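Local coordinates for protein glutathione S-transferase omega-like 2 (Saccharomyces cerevisiae, PDB 5LKB) that acts as a glutathione-dependent 1-Cys thiol transferase that reduces dehydroascorbate and dimethylarsinic acid and reacts with glutathionyl-(hydro)quinones, at residues D298-Q303 against L344-S349. Residues are numbered along the deposited sequence; the frame is centred on the assembly and turned at random.
Sequences DPVYVQ and LHYTRS
Y301 and Y346 form an offset edge-to-face pair between two helices, and V300 lies over the same face of Y346, nearer its CB end. The Y301 ring stands almost perpendicular to that of Y346, with planes at 87°, and its CE1 side is displaced toward the hydroxyl-bearing end of Y346. There Y301 CE1 lies 3.6 Å from Y346 CZ, approaching the ring obliquely. At that end the phenol oxygens come together, Y301 OH lying 2.8 Å from Y346 OH in a hydrogen bond. Y346 OH is also hydrogen-bonded to Y224 OH, so it joins the hydroxyls of Y301 and Y224.

Nearer the backbone, V300 supplies the aliphatic part of the contact. Its CG1 lies over the face of the Y346 ring, 3.6 Å from Y346 CG, in a CH-pi contact. With CG1 anti to the backbone N (chi1 167°), this methyl is the branch that reaches the ring. CD2 of the preceding H345 lies over the opposite face, nearer the rim, so the imidazole meets the phenol with its edge.

The Y346 side chain is about 6 Å from that of C46, the catalytic nucleophile, while H345 stacks on W79, a glutathione-binding residue; the contact thus borders the active site. It joins the C-terminal part of helix 285-304 to the end of helix 339-349 within the all-helical GST C-terminal domain, and P47, at the start of helix 47-58 in the thioredoxin-like domain, touches both tyrosines.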
loop_
_atom_site.group_PDB
_atom_site.type_symbol
_atom_site.label_atom_id
_atom_site.label_comp_id
_atom_site.label_asym_id
_atom_site.label_seq_id
_atom_site.Cartn_x
_atom_site.Cartn_y
_atom_site.Cartn_z
ATOM N N ASP A 298 1.926 -0.341 -9.493
ATOM C CA ASP A 298 2.350 0.521 -8.392
ATOM C C ASP A 298 1.328 1.600 -8.078
ATOM O O ASP A 298 1.111 1.881 -6.885
ATOM C CB ASP A 298 3.749 1.107 -8.638
ATOM C CG ASP A 298 4.838 0.055 -8.644
ATOM O OD1 ASP A 298 4.530 -1.120 -8.350
ATOM O OD2 ASP A 298 6.020 0.398 -8.886
ATOM N N PRO A 299 0.690 2.240 -9.053
ATOM C CA PRO A 299 -0.297 3.282 -8.720
ATOM C C PRO A 299 -1.530 2.803 -7.978
ATOM O O PRO A 299 -2.137 3.597 -7.243
ATOM C CB PRO A 299 -0.650 3.863 -10.106
ATOM C CG PRO A 299 0.559 3.680 -10.894
ATOM C CD PRO A 299 1.093 2.323 -10.469
ATOM N N VAL A 300 -1.988 1.563 -8.228
ATOM C CA VAL A 300 -3.233 1.026 -7.658
ATOM C C VAL A 300 -3.073 -0.356 -7.033
ATOM O O VAL A 300 -3.511 -0.591 -5.904
ATOM C CB VAL A 300 -4.348 0.975 -8.734
ATOM C CG1 VAL A 300 -5.520 0.128 -8.213
ATOM C CG2 VAL A 300 -4.746 2.406 -9.054
ATOM N N TYR A 301 -2.568 -1.339 -7.759
ATOM C CA TYR A 301 -2.760 -2.709 -7.309
ATOM C C TYR A 301 -2.043 -2.998 -5.970
ATOM O O TYR A 301 -2.529 -3.798 -5.172
ATOM C CB TYR A 301 -2.347 -3.709 -8.360
ATOM C CG TYR A 301 -3.181 -3.622 -9.636
ATOM C CD1 TYR A 301 -4.545 -3.299 -9.624
ATOM C CD2 TYR A 301 -2.586 -3.883 -10.843
ATOM C CE1 TYR A 301 -5.297 -3.268 -10.823
ATOM C CE2 TYR A 301 -3.316 -3.873 -12.020
ATOM C CZ TYR A 301 -4.654 -3.558 -11.984
ATOM O OH TYR A 301 -5.421 -3.513 -13.139
ATOM N N VAL A 302 -0.890 -2.379 -5.733
ATOM C CA VAL A 302 -0.161 -2.557 -4.473
ATOM C C VAL A 302 -1.031 -2.173 -3.260
ATOM O O VAL A 302 -1.297 -3.014 -2.385
ATOM C CB VAL A 302 1.156 -1.776 -4.492
ATOM C CG1 VAL A 302 1.808 -1.756 -3.098
ATOM C CG2 VAL A 302 2.129 -2.416 -5.437
ATOM N N GLN A 303 -1.512 -0.942 -3.198
ATOM C CA GLN A 303 -2.297 -0.502 -2.051
ATOM C C GLN A 303 -3.710 -1.026 -2.063
ATOM O O GLN A 303 -4.252 -1.433 -1.020
ATOM C CB GLN A 303 -2.310 1.018 -1.971
ATOM C CG GLN A 303 -2.885 1.649 -0.742
ATOM C CD GLN A 303 -4.384 1.633 -0.645
ATOM O OE1 GLN A 303 -5.093 1.744 -1.641
ATOM N NE2 GLN A 303 -4.890 1.495 0.570
ATOM N N LEU A 344 -8.493 7.082 -9.668
ATOM C CA LEU A 344 -9.843 7.427 -9.235
ATOM C C LEU A 344 -10.809 6.269 -9.427
ATOM O O LEU A 344 -11.595 5.950 -8.539
ATOM C CB LEU A 344 -10.339 8.678 -9.973
ATOM C CG LEU A 344 -9.678 10.009 -9.605
ATOM C CD1 LEU A 344 -10.061 11.032 -10.659
ATOM C CD2 LEU A 344 -10.176 10.409 -8.196
ATOM N N HIS A 345 -10.758 5.597 -10.581
ATOM C CA HIS A 345 -11.720 4.510 -10.799
ATOM C C HIS A 345 -11.699 3.512 -9.654
ATOM O O HIS A 345 -12.738 3.184 -9.053
ATOM C CB HIS A 345 -11.438 3.762 -12.104
ATOM C CG HIS A 345 -12.173 2.475 -12.167
ATOM N ND1 HIS A 345 -13.546 2.449 -12.223
ATOM C CD2 HIS A 345 -11.761 1.184 -12.057
ATOM C CE1 HIS A 345 -13.955 1.193 -12.123
ATOM N NE2 HIS A 345 -12.895 0.405 -12.029
ATOM N N TYR A 346 -10.518 2.942 -9.389
ATOM C CA TYR A 346 -10.467 1.835 -8.469
ATOM C C TYR A 346 -10.815 2.291 -7.064
ATOM O O TYR A 346 -11.616 1.662 -6.382
ATOM C CB TYR A 346 -9.080 1.213 -8.502
ATOM C CG TYR A 346 -8.786 0.310 -9.732
ATOM C CD1 TYR A 346 -8.262 0.839 -10.907
ATOM C CD2 TYR A 346 -8.962 -1.062 -9.661
ATOM C CE1 TYR A 346 -7.960 0.033 -11.950
ATOM C CE2 TYR A 346 -8.691 -1.890 -10.727
ATOM C CZ TYR A 346 -8.201 -1.337 -11.875
ATOM O OH TYR A 346 -7.830 -2.087 -12.962
ATOM N N THR A 347 -10.196 3.388 -6.616
ATOM C CA THR A 347 -10.350 3.784 -5.225
ATOM C C THR A 347 -11.728 4.371 -4.922
ATOM O O THR A 347 -12.198 4.291 -3.780
ATOM C CB THR A 347 -9.275 4.774 -4.821
ATOM O OG1 THR A 347 -9.402 5.961 -5.591
ATOM C CG2 THR A 347 -7.878 4.151 -4.924
ATOM N N ARG A 348 -12.370 4.995 -5.902
ATOM C CA ARG A 348 -13.683 5.596 -5.698
ATOM C C ARG A 348 -14.830 4.661 -6.014
ATOM O O ARG A 348 -15.936 4.917 -5.539
ATOM C CB ARG A 348 -13.850 6.840 -6.566
ATOM C CG ARG A 348 -12.789 7.923 -6.397
ATOM C CD ARG A 348 -12.844 8.480 -4.980
ATOM N NE ARG A 348 -11.975 9.649 -4.854
ATOM C CZ ARG A 348 -12.269 10.872 -5.269
ATOM N NH1 ARG A 348 -13.480 11.134 -5.810
ATOM N NH2 ARG A 348 -11.361 11.827 -5.206
ATOM N N SER A 349 -14.603 3.569 -6.735
ATOM C CA SER A 349 -15.719 2.696 -7.094
ATOM C C SER A 349 -15.842 1.455 -6.229
ATOM O O SER A 349 -16.942 0.922 -6.107
ATOM C CB SER A 349 -15.596 2.231 -8.545
ATOM O OG SER A 349 -15.434 3.296 -9.458
#